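Local atomic coordinates of phiAB6 tailspike (Unidentified phage, PDB entry 5JS4), a protein that fragments the exopolysaccharide of Acinetobacter baumannii, as the trimeric beta-helical tailspike of the bacteriophage phiAB6. Residues T634-V639 against K695-D700; P659-R664 against A704-H709; M611-Q616 against P708-V713; I675-T680 against T689-F694. One frame throughout, in Å; residues are numbered along the deposited sequence.

Contact 1 of 4, residues T634-V639 against K695-D700; sequences TGVYRV and KVFWRD
Residues 634-639 and 695-700 run antiparallel, with the axes of strands 636-639 and 695-699 4.6 Å apart at closest and their directions 157° apart. Tyr637 and Val696 form the hydrogen-bonded pair. Tyr637 N donates a hydrogen bond to Val696 O at 2.9 Å, and Val696 N donates one to Tyr637 O. Trp698 N bonds Gly635 O at 2.8 Å, which extends the ladder into the turn before strand 636-641. Gly635 has positive phi, and its backbone lies close against Trp698.

Val636, Arg638, Lys695 and Phe697 share one face of the sheet. Val636 and Phe697 lie side by side. CG1 of Val636 sits over a face of the Phe697 ring, 4.2 Å from its centroid, in a CH-pi contact, while Val636 CG2 touches Phe697 CD2. Lys695 is extended beyond CG and runs alongside Arg638, with the two CG atoms 4.1 Å apart. Their like charges are shared out to acids: Lys695 NZ and Arg638 NH1 both bridge to Glu632, and Arg638 NE to Glu640.

Tyr637 and Trp698 meet on the other face. With CG anti to its carbonyl carbon (chi1 -65°), the Tyr637 ring reaches the indole edge, CD1 lying 3.9 Å from Trp698 CD1. The two side chains cross at about a right angle. The Tyr637 ring also has Val696 O at its edge. Phe711 meets both Tyr637 and Trp698 edge-to-face, and Tyr614 does the same to Tyr637. This face, with Val696, packs against the sheet of Phe711 and Tyr614, consistent with a beta-sandwich-like packing of two antiparallel sheets.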
# COMPACT_ATOMS: atom_id res chain seq x y z
N THR A 634 36.36 19.89 -61.37
CA THR A 634 36.71 18.51 -61.74
C THR A 634 37.54 17.87 -60.64
O THR A 634 38.60 18.36 -60.28
CB THR A 634 37.49 18.47 -63.07
OG1 THR A 634 36.71 19.10 -64.09
CG2 THR A 634 37.80 17.03 -63.47
N GLY A 635 37.01 16.78 -60.09
CA GLY A 635 37.70 16.02 -59.06
C GLY A 635 37.75 16.63 -57.68
O GLY A 635 38.37 16.06 -56.79
N VAL A 636 37.10 17.78 -57.47
CA VAL A 636 37.17 18.48 -56.19
C VAL A 636 35.77 18.69 -55.63
O VAL A 636 34.91 19.30 -56.28
CB VAL A 636 37.86 19.85 -56.33
CG1 VAL A 636 38.02 20.50 -54.95
CG2 VAL A 636 39.21 19.71 -57.01
N TYR A 637 35.54 18.16 -54.43
CA TYR A 637 34.24 18.16 -53.78
C TYR A 637 34.34 18.82 -52.42
O TYR A 637 35.32 18.62 -51.72
CB TYR A 637 33.72 16.72 -53.67
CG TYR A 637 33.49 16.14 -55.03
CD1 TYR A 637 34.55 15.68 -55.81
CD2 TYR A 637 32.22 16.14 -55.59
CE1 TYR A 637 34.35 15.20 -57.09
CE2 TYR A 637 32.01 15.66 -56.87
CZ TYR A 637 33.07 15.20 -57.62
OH TYR A 637 32.87 14.72 -58.89
N ARG A 638 33.33 19.60 -52.05
CA ARG A 638 33.27 20.19 -50.72
C ARG A 638 32.23 19.47 -49.89
O ARG A 638 31.07 19.38 -50.29
CB ARG A 638 32.89 21.68 -50.79
CG ARG A 638 33.89 22.57 -51.50
CD ARG A 638 33.63 24.03 -51.18
NE ARG A 638 32.29 24.45 -51.59
CZ ARG A 638 31.97 24.95 -52.78
NH1 ARG A 638 32.88 25.11 -53.74
NH2 ARG A 638 30.71 25.30 -53.02
N VAL A 639 32.66 18.96 -48.74
CA VAL A 639 31.76 18.53 -47.68
C VAL A 639 31.57 19.78 -46.83
O VAL A 639 32.42 20.10 -45.99
CB VAL A 639 32.34 17.35 -46.86
CG1 VAL A 639 31.36 16.89 -45.81
CG2 VAL A 639 32.74 16.21 -47.78
N LYS A 695 37.34 19.28 -48.04
CA LYS A 695 37.29 18.96 -49.46
C LYS A 695 37.83 17.56 -49.68
O LYS A 695 38.75 17.12 -48.98
CB LYS A 695 38.13 19.94 -50.27
CG LYS A 695 37.62 21.38 -50.23
CD LYS A 695 38.36 22.24 -51.24
CE LYS A 695 37.91 23.70 -51.17
NZ LYS A 695 38.63 24.53 -52.18
N VAL A 696 37.25 16.87 -50.66
CA VAL A 696 37.74 15.58 -51.13
C VAL A 696 38.20 15.75 -52.57
O VAL A 696 37.45 16.29 -53.39
CB VAL A 696 36.64 14.50 -51.07
CG1 VAL A 696 37.19 13.15 -51.52
CG2 VAL A 696 36.06 14.41 -49.67
N PHE A 697 39.42 15.32 -52.85
CA PHE A 697 40.02 15.37 -54.18
C PHE A 697 40.14 13.95 -54.68
O PHE A 697 40.67 13.09 -53.98
CB PHE A 697 41.43 15.98 -54.12
CG PHE A 697 41.47 17.43 -53.71
CD1 PHE A 697 41.20 17.81 -52.39
CD2 PHE A 697 41.81 18.42 -54.63
CE1 PHE A 697 41.25 19.14 -52.02
CE2 PHE A 697 41.86 19.75 -54.25
CZ PHE A 697 41.58 20.11 -52.95
N TRP A 698 39.66 13.70 -55.90
CA TRP A 698 39.72 12.37 -56.51
C TRP A 698 40.58 12.37 -57.76
O TRP A 698 40.43 13.24 -58.62
CB TRP A 698 38.32 11.92 -56.92
CG TRP A 698 37.40 11.55 -55.81
CD1 TRP A 698 36.36 12.28 -55.32
CD2 TRP A 698 37.42 10.33 -55.06
NE1 TRP A 698 35.73 11.60 -54.31
CE2 TRP A 698 36.36 10.40 -54.13
CE3 TRP A 698 38.23 9.19 -55.09
CZ2 TRP A 698 36.09 9.36 -53.23
CZ3 TRP A 698 37.96 8.16 -54.19
CH2 TRP A 698 36.90 8.26 -53.28
N ARG A 699 41.47 11.39 -57.88
CA ARG A 699 42.36 11.28 -59.03
C ARG A 699 42.43 9.85 -59.57
O ARG A 699 42.28 8.88 -58.82
CB ARG A 699 43.76 11.77 -58.67
CG ARG A 699 43.80 13.25 -58.30
CD ARG A 699 45.19 13.71 -57.91
NE ARG A 699 45.18 15.10 -57.45
CZ ARG A 699 44.85 15.49 -56.22
NH1 ARG A 699 44.52 14.62 -55.28
NH2 ARG A 699 44.88 16.79 -55.92
N ASP A 700 42.66 9.73 -60.88
CA ASP A 700 42.84 8.43 -61.52
C ASP A 700 44.28 7.92 -61.37
O ASP A 700 45.10 8.57 -60.71
CB ASP A 700 42.41 8.48 -63.00
CG ASP A 700 43.25 9.44 -63.85
OD1 ASP A 700 44.40 9.73 -63.49
OD2 ASP A 700 42.73 9.90 -64.89

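Contact 2 of 4, residues P659-R664 against A704-H709; sequences PLMGSR and ALVDPH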
# COMPACT_ATOMS: atom_id res chain seq x y z
N PRO A 659 34.43 4.91 -54.48
CA PRO A 659 33.82 5.62 -55.60
C PRO A 659 33.13 4.71 -56.61
O PRO A 659 33.66 3.65 -56.97
CB PRO A 659 35.01 6.31 -56.26
CG PRO A 659 36.13 5.35 -56.03
CD PRO A 659 35.88 4.74 -54.68
N LEU A 660 31.95 5.13 -57.05
CA LEU A 660 31.28 4.57 -58.22
C LEU A 660 31.60 5.51 -59.37
O LEU A 660 31.17 6.67 -59.37
CB LEU A 660 29.77 4.53 -57.98
CG LEU A 660 29.29 3.48 -56.97
CD1 LEU A 660 27.97 3.86 -56.34
CD2 LEU A 660 29.18 2.12 -57.64
N MET A 661 32.38 5.02 -60.33
CA MET A 661 32.87 5.84 -61.44
C MET A 661 32.00 5.69 -62.68
O MET A 661 31.48 4.60 -62.94
CB MET A 661 34.31 5.46 -61.78
CG MET A 661 35.28 5.57 -60.61
SD MET A 661 35.42 7.23 -59.91
CE MET A 661 36.16 8.12 -61.27
N GLY A 662 31.84 6.78 -63.43
CA GLY A 662 31.27 6.72 -64.79
C GLY A 662 29.76 6.69 -64.90
O GLY A 662 29.19 7.22 -65.86
N SER A 663 29.10 6.05 -63.94
CA SER A 663 27.65 5.93 -63.91
C SER A 663 27.20 5.61 -62.50
O SER A 663 28.03 5.32 -61.64
CB SER A 663 27.18 4.82 -64.85
OG SER A 663 27.56 3.56 -64.32
N ARG A 664 25.90 5.65 -62.26
CA ARG A 664 25.38 5.36 -60.94
C ARG A 664 25.67 3.91 -60.54
O ARG A 664 26.01 3.64 -59.39
CB ARG A 664 23.88 5.64 -60.86
CG ARG A 664 23.44 6.02 -59.46
CD ARG A 664 21.93 6.15 -59.36
NE ARG A 664 21.57 7.03 -58.26
CZ ARG A 664 20.34 7.51 -58.05
NH1 ARG A 664 19.33 7.16 -58.84
NH2 ARG A 664 20.13 8.33 -57.04
N ALA A 704 45.44 12.29 -62.48
CA ALA A 704 44.60 13.36 -63.01
C ALA A 704 43.27 13.42 -62.26
O ALA A 704 42.69 12.39 -61.93
CB ALA A 704 44.33 13.15 -64.49
N LEU A 705 42.80 14.63 -62.00
CA LEU A 705 41.53 14.83 -61.30
C LEU A 705 40.38 14.20 -62.09
O LEU A 705 40.30 14.35 -63.31
CB LEU A 705 41.28 16.32 -61.07
CG LEU A 705 42.20 16.92 -60.00
CD1 LEU A 705 42.28 18.44 -60.13
CD2 LEU A 705 41.75 16.53 -58.60
N VAL A 706 39.52 13.46 -61.39
CA VAL A 706 38.39 12.74 -61.99
C VAL A 706 37.15 12.87 -61.12
O VAL A 706 37.26 13.03 -59.91
CB VAL A 706 38.68 11.24 -62.19
CG1 VAL A 706 39.74 11.02 -63.25
CG2 VAL A 706 39.06 10.56 -60.88
N ASP A 707 35.98 12.76 -61.74
CA ASP A 707 34.70 12.92 -61.05
C ASP A 707 33.98 11.59 -60.87
O ASP A 707 33.45 11.04 -61.83
CB ASP A 707 33.80 13.87 -61.84
CG ASP A 707 34.28 15.29 -61.78
OD1 ASP A 707 34.51 15.78 -60.65
OD2 ASP A 707 34.42 15.92 -62.85
N PRO A 708 33.91 11.08 -59.62
CA PRO A 708 33.03 9.94 -59.40
C PRO A 708 31.57 10.33 -59.62
O PRO A 708 31.22 11.50 -59.52
CB PRO A 708 33.26 9.59 -57.92
CG PRO A 708 34.57 10.22 -57.56
CD PRO A 708 34.64 11.46 -58.40
N HIS A 709 30.75 9.34 -59.96
CA HIS A 709 29.31 9.55 -60.02
C HIS A 709 28.72 9.61 -58.62
O HIS A 709 27.81 10.39 -58.35
CB HIS A 709 28.66 8.42 -60.80
CG HIS A 709 27.31 8.75 -61.33
ND1 HIS A 709 26.18 8.74 -60.55
CD2 HIS A 709 26.91 9.12 -62.57
CE1 HIS A 709 25.13 9.07 -61.29
NE2 HIS A 709 25.55 9.31 -62.52
O HOH W 1 33.42 9.08 -63.51
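Residues 659-664 and 704-709 meet around one short backbone bond, His709 N to Leu660 O at 2.8 Å, just where the segment 704-709 turns a corner at His709. The bond is bent at the hydrogen (138°), although the donor lies nearly along the C=O axis.

Met661 folds back toward the other segment. Its chain is bent at chi2 and chi3 (-60° and -66°), which folds the thioether alongside Pro708. SD lies 3.6 Å from Pro708 CA, and CE goes on to Val706 CG2 at 3.8 Å. Beside it, Pro659 CB touches Pro708 CB. The His709 ring lies flat against the backbone of the other segment: Arg664 N sits over its centre, 3.4 Å above the plane, and Ser663 C is nearer the rim of the same face. One water joins the two segments, accepting from Gly662 N and donating to Asp707 O.

The guanidinium of Arg664 leads away, to a salt bridge with Asp615 and a hydrogen bond to Thr686 O of the third subunit. Strand 654-661 is an outermost strand of its antiparallel sheet within the chain, next to strand 708-715. Trp698 of strand 690-699 packs on both Pro659 and Pro708.

Contact 3 of 4, residues M611-Q616 against P708-V713; sequences MLTYDQ and PHRFTV
Backbone bonds pair Leu612 with Val713 and Tyr614 with Phe711, two bonds to each pair. The straightest of the four is Val713 N to Leu612 O, at 2.8 Å and 172°. Gln616 N adds a further bond to His709 O. Strands 611-615 and 710-713 run antiparallel, their axes 4.6 Å apart at closest.

Polar side chains lie on the face of Thr613, Asp615, Arg710 and Thr712. The two threonine hydroxyls are hydrogen-bonded, OG1 of Thr613 to OG1 of Thr712 at 2.7 Å. Arg710 NH1 makes a salt bridge with Asp615 OD2 at 2.8 Å. OD2 lies in the guanidinium plane and is met on its anti side, with the donor tilted 20° from the carboxylate plane. Thr613 CG2 covers one face of that guanidinium. Asp615 OD2 also takes Arg664, and Arg710 NH2 bonds Gly652 O and Asn651 OD1 of the third subunit.

Strands 602-615 and 708-715 are neighbours inside an antiparallel sheet, with 654-661 beyond 708-715. A classic beta bulge interrupts that next ladder, where His709 and Arg710 both face Leu660.

The opposite face is apolar: Leu612 CB touches Val713 CG2, and beside them Tyr614 meets Phe711. Phe711 CG sits between its backbone N and carbonyl carbon (chi1 68°), which brings one ring face against Tyr614 CB, 4.1 Å from the centroid. Tyr614 CD2 touches Phe711 CE1 at 3.6 Å. A water links Tyr614 OH to Pro708 O.

Beyond the strand end, the Gln616 amide stacks on the His709 ring, with CG over its centre.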
# COMPACT_ATOMS: atom_id res chain seq x y z
N MET A 611 27.50 9.67 -41.65
CA MET A 611 27.78 9.21 -43.00
C MET A 611 26.98 10.05 -43.98
O MET A 611 25.84 10.44 -43.69
CB MET A 611 27.45 7.72 -43.16
CG MET A 611 28.25 6.86 -42.19
SD MET A 611 28.10 5.09 -42.50
CE MET A 611 29.35 4.86 -43.75
N LEU A 612 27.58 10.34 -45.12
CA LEU A 612 27.00 11.27 -46.07
C LEU A 612 27.48 10.88 -47.46
O LEU A 612 28.67 10.67 -47.66
CB LEU A 612 27.44 12.69 -45.71
CG LEU A 612 27.00 13.85 -46.60
CD1 LEU A 612 25.49 13.97 -46.66
CD2 LEU A 612 27.61 15.14 -46.07
N THR A 613 26.55 10.77 -48.41
CA THR A 613 26.89 10.31 -49.74
C THR A 613 26.55 11.36 -50.81
O THR A 613 25.50 11.99 -50.76
CB THR A 613 26.23 8.94 -50.02
OG1 THR A 613 26.89 7.95 -49.22
CG2 THR A 613 26.33 8.54 -51.48
N TYR A 614 27.49 11.55 -51.73
CA TYR A 614 27.31 12.35 -52.93
C TYR A 614 26.84 11.44 -54.05
O TYR A 614 27.37 10.35 -54.21
CB TYR A 614 28.64 12.97 -53.35
CG TYR A 614 28.64 13.59 -54.72
CD1 TYR A 614 28.19 14.89 -54.90
CD2 TYR A 614 29.09 12.89 -55.83
CE1 TYR A 614 28.18 15.47 -56.16
CE2 TYR A 614 29.09 13.46 -57.09
CZ TYR A 614 28.63 14.75 -57.25
OH TYR A 614 28.64 15.34 -58.49
N ASP A 615 25.85 11.88 -54.82
CA ASP A 615 25.39 11.14 -55.99
C ASP A 615 24.87 12.16 -56.99
O ASP A 615 23.90 12.86 -56.71
CB ASP A 615 24.29 10.16 -55.59
CG ASP A 615 23.83 9.25 -56.73
OD1 ASP A 615 24.14 9.52 -57.91
OD2 ASP A 615 23.15 8.25 -56.43
N GLN A 616 25.53 12.26 -58.14
CA GLN A 616 25.13 13.26 -59.13
C GLN A 616 23.76 12.96 -59.73
O GLN A 616 23.17 13.84 -60.37
CB GLN A 616 26.21 13.45 -60.20
CG GLN A 616 26.41 12.28 -61.14
CD GLN A 616 27.57 12.52 -62.10
OE1 GLN A 616 28.73 12.57 -61.69
NE2 GLN A 616 27.26 12.68 -63.38
N PRO A 708 33.91 11.08 -59.62
CA PRO A 708 33.03 9.94 -59.40
C PRO A 708 31.57 10.33 -59.62
O PRO A 708 31.22 11.50 -59.52
CB PRO A 708 33.26 9.59 -57.92
CG PRO A 708 34.57 10.22 -57.56
CD PRO A 708 34.64 11.46 -58.40
N HIS A 709 30.75 9.34 -59.96
CA HIS A 709 29.31 9.55 -60.02
C HIS A 709 28.72 9.61 -58.62
O HIS A 709 27.81 10.39 -58.35
CB HIS A 709 28.66 8.42 -60.80
CG HIS A 709 27.31 8.75 -61.33
ND1 HIS A 709 26.18 8.74 -60.55
CD2 HIS A 709 26.91 9.12 -62.57
CE1 HIS A 709 25.13 9.07 -61.29
NE2 HIS A 709 25.55 9.31 -62.52
N ARG A 710 29.25 8.78 -57.73
CA ARG A 710 28.72 8.65 -56.38
C ARG A 710 29.84 8.19 -55.45
O ARG A 710 30.66 7.37 -55.83
CB ARG A 710 27.56 7.64 -56.37
CG ARG A 710 27.01 7.27 -55.00
CD ARG A 710 25.77 6.39 -55.12
NE ARG A 710 25.28 5.93 -53.83
CZ ARG A 710 24.09 6.20 -53.29
NH1 ARG A 710 23.19 6.96 -53.92
NH2 ARG A 710 23.78 5.70 -52.10
N PHE A 711 29.88 8.76 -54.25
CA PHE A 711 30.80 8.30 -53.22
C PHE A 711 30.32 8.71 -51.83
O PHE A 711 29.57 9.67 -51.68
CB PHE A 711 32.23 8.81 -53.46
CG PHE A 711 32.40 10.30 -53.30
CD1 PHE A 711 32.18 11.16 -54.36
CD2 PHE A 711 32.80 10.84 -52.08
CE1 PHE A 711 32.34 12.53 -54.22
CE2 PHE A 711 32.96 12.21 -51.93
CZ PHE A 711 32.73 13.05 -53.00
N THR A 712 30.78 7.97 -50.84
CA THR A 712 30.42 8.15 -49.45
C THR A 712 31.58 8.78 -48.69
O THR A 712 32.74 8.57 -49.03
CB THR A 712 30.12 6.77 -48.82
OG1 THR A 712 28.98 6.20 -49.47
CG2 THR A 712 29.87 6.85 -47.32
N VAL A 713 31.24 9.57 -47.68
CA VAL A 713 32.20 9.97 -46.65
C VAL A 713 31.63 9.63 -45.27
O VAL A 713 30.41 9.59 -45.08
CB VAL A 713 32.57 11.48 -46.71
CG1 VAL A 713 33.04 11.85 -48.11
CG2 VAL A 713 31.42 12.37 -46.27
O HOH W 2 30.47 14.26 -60.05

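Contact 4 of 4, residues I675-T680 against T689-F694; sequences IQMIET and TEAAGF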
# COMPACT_ATOMS: atom_id res chain seq x y z
N ILE A 675 42.37 14.67 -48.89
CA ILE A 675 41.49 15.69 -48.33
C ILE A 675 42.22 16.99 -48.00
O ILE A 675 43.45 17.05 -47.96
CB ILE A 675 40.70 15.19 -47.11
CG1 ILE A 675 41.63 14.60 -46.04
CG2 ILE A 675 39.66 14.15 -47.53
CD1 ILE A 675 40.99 14.48 -44.68
N GLN A 676 41.41 18.02 -47.81
CA GLN A 676 41.88 19.33 -47.35
C GLN A 676 40.79 19.93 -46.49
O GLN A 676 39.62 19.89 -46.86
CB GLN A 676 42.16 20.24 -48.54
CG GLN A 676 42.69 21.61 -48.18
CD GLN A 676 42.89 22.46 -49.41
OE1 GLN A 676 41.93 22.93 -50.00
NE2 GLN A 676 44.14 22.64 -49.82
N MET A 677 41.16 20.48 -45.34
CA MET A 677 40.15 21.03 -44.44
C MET A 677 39.66 22.39 -44.94
O MET A 677 40.38 23.10 -45.64
CB MET A 677 40.69 21.15 -43.02
CG MET A 677 41.24 19.85 -42.46
SD MET A 677 40.11 18.44 -42.56
CE MET A 677 38.82 18.98 -41.44
N ILE A 678 38.41 22.69 -44.60
CA ILE A 678 37.83 24.02 -44.81
C ILE A 678 37.75 24.68 -43.43
O ILE A 678 37.12 24.16 -42.52
CB ILE A 678 36.42 23.93 -45.45
CG1 ILE A 678 36.50 23.22 -46.80
CG2 ILE A 678 35.83 25.32 -45.62
CD1 ILE A 678 35.15 22.85 -47.39
N GLU A 679 38.40 25.83 -43.29
CA GLU A 679 38.46 26.52 -42.01
C GLU A 679 37.22 27.38 -41.76
O GLU A 679 36.53 27.78 -42.70
CB GLU A 679 39.73 27.36 -41.94
CG GLU A 679 40.99 26.51 -42.02
CD GLU A 679 42.24 27.23 -41.58
OE1 GLU A 679 42.57 28.29 -42.16
OE2 GLU A 679 42.92 26.72 -40.65
N THR A 680 36.93 27.64 -40.49
CA THR A 680 35.85 28.55 -40.09
C THR A 680 36.33 30.00 -40.08
O THR A 680 35.55 30.91 -40.36
CB THR A 680 35.33 28.21 -38.69
OG1 THR A 680 36.44 28.04 -37.79
CG2 THR A 680 34.49 26.94 -38.71
N THR A 689 42.51 23.06 -34.58
CA THR A 689 41.77 21.90 -35.13
C THR A 689 40.26 22.12 -35.19
O THR A 689 39.47 21.21 -34.92
CB THR A 689 42.10 20.57 -34.40
OG1 THR A 689 41.76 20.65 -33.01
CG2 THR A 689 43.56 20.20 -34.56
N GLU A 690 39.85 23.34 -35.55
CA GLU A 690 38.45 23.62 -35.82
C GLU A 690 38.25 23.77 -37.33
O GLU A 690 39.01 24.46 -38.00
CB GLU A 690 37.99 24.89 -35.11
CG GLU A 690 36.56 25.26 -35.45
CD GLU A 690 36.05 26.44 -34.66
OE1 GLU A 690 35.98 26.32 -33.42
OE2 GLU A 690 35.71 27.47 -35.28
N ALA A 691 37.23 23.09 -37.86
CA ALA A 691 36.93 23.17 -39.28
C ALA A 691 35.43 23.32 -39.52
O ALA A 691 34.61 22.89 -38.70
CB ALA A 691 37.45 21.94 -40.01
N ALA A 692 35.10 23.96 -40.63
CA ALA A 692 33.73 24.05 -41.11
C ALA A 692 33.34 22.77 -41.84
O ALA A 692 32.18 22.36 -41.83
CB ALA A 692 33.58 25.24 -42.03
N GLY A 693 34.33 22.16 -42.49
CA GLY A 693 34.12 20.98 -43.32
C GLY A 693 35.43 20.57 -43.94
O GLY A 693 36.51 20.86 -43.41
N PHE A 694 35.36 19.88 -45.07
CA PHE A 694 36.56 19.44 -45.77
C PHE A 694 36.28 19.18 -47.24
O PHE A 694 35.13 18.94 -47.64
CB PHE A 694 37.19 18.20 -45.09
CG PHE A 694 36.27 17.01 -44.99
CD1 PHE A 694 35.38 16.88 -43.93
CD2 PHE A 694 36.33 15.98 -45.93
CE1 PHE A 694 34.55 15.77 -43.83
CE2 PHE A 694 35.50 14.87 -45.83
CZ PHE A 694 34.61 14.77 -44.78
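A classic beta bulge marks this contact: Ala692 and Gly693 both face Ile678 across an antiparallel pair of strands. Ala692 N bonds Ile678 O at 2.8 Å, and Gly693 N reaches the same oxygen in a weak, longer bond. Ile678 O is thus held by two successive amides. In the other direction Ile678 N gives a nearly straight bond to Gly693 O at 2.9 Å. That donor stands well above the carbonyl plane, 50° out of it.

The Ile678 side chain lies over the backbone of its partner. Its CD1 comes to 3.8 Å from Phe694 N, against the backbone of that residue, and its CG2 touches Ala692 CB.

Met677 and Phe694 share the other face. Met677 is bent at chi2 and chi3 (-52° and -66°), which turns CE back to Ala691 CB at 3.6 Å, while SD rests near Phe694 CB. Ile675 CG2 meets the ring at Phe694 CD2.

The two segments flank the connection that carries helix 684-688, and their strands 672-678 and 690-699 are antiparallel neighbours in one sheet. Glu679 accepts from the amides of Trp685 and Thr686 in that helix and from Gly683 before it.

Towards this connection the contact turns polar. Thr680 OG1 donates to Glu690 OE2 at 2.7 Å, on the anti lone pair of the carboxylate. Glu690 is extended beyond CG and meets Thr680 at about a right angle. Thr680 CG2 packs on Ala692 CB at 3.8 Å. Gln676 NE2 bonds Gly666 O of the second subunit.

Contacts 1 and 4 share strand 690-699, which lies between strands 636-641 and 672-678 in one sheet. Contacts 2 and 3 share strand 708-715 in the other. Contacts 1 and 3 are buried, and their aromatic faces meet each other between the sheets. Contacts 2 and 4 are only partly buried. Each has irregular pairing and a bent methionine. Asp707 ties contact 2 to contact 1 through Gly635, and Arg664 ties it to contact 3 through Asp615. Contacts 1 and 4 touch the second subunit; contacts 2 and 3 touch the third. Salt bridging within the contact itself occurs only in contact 3.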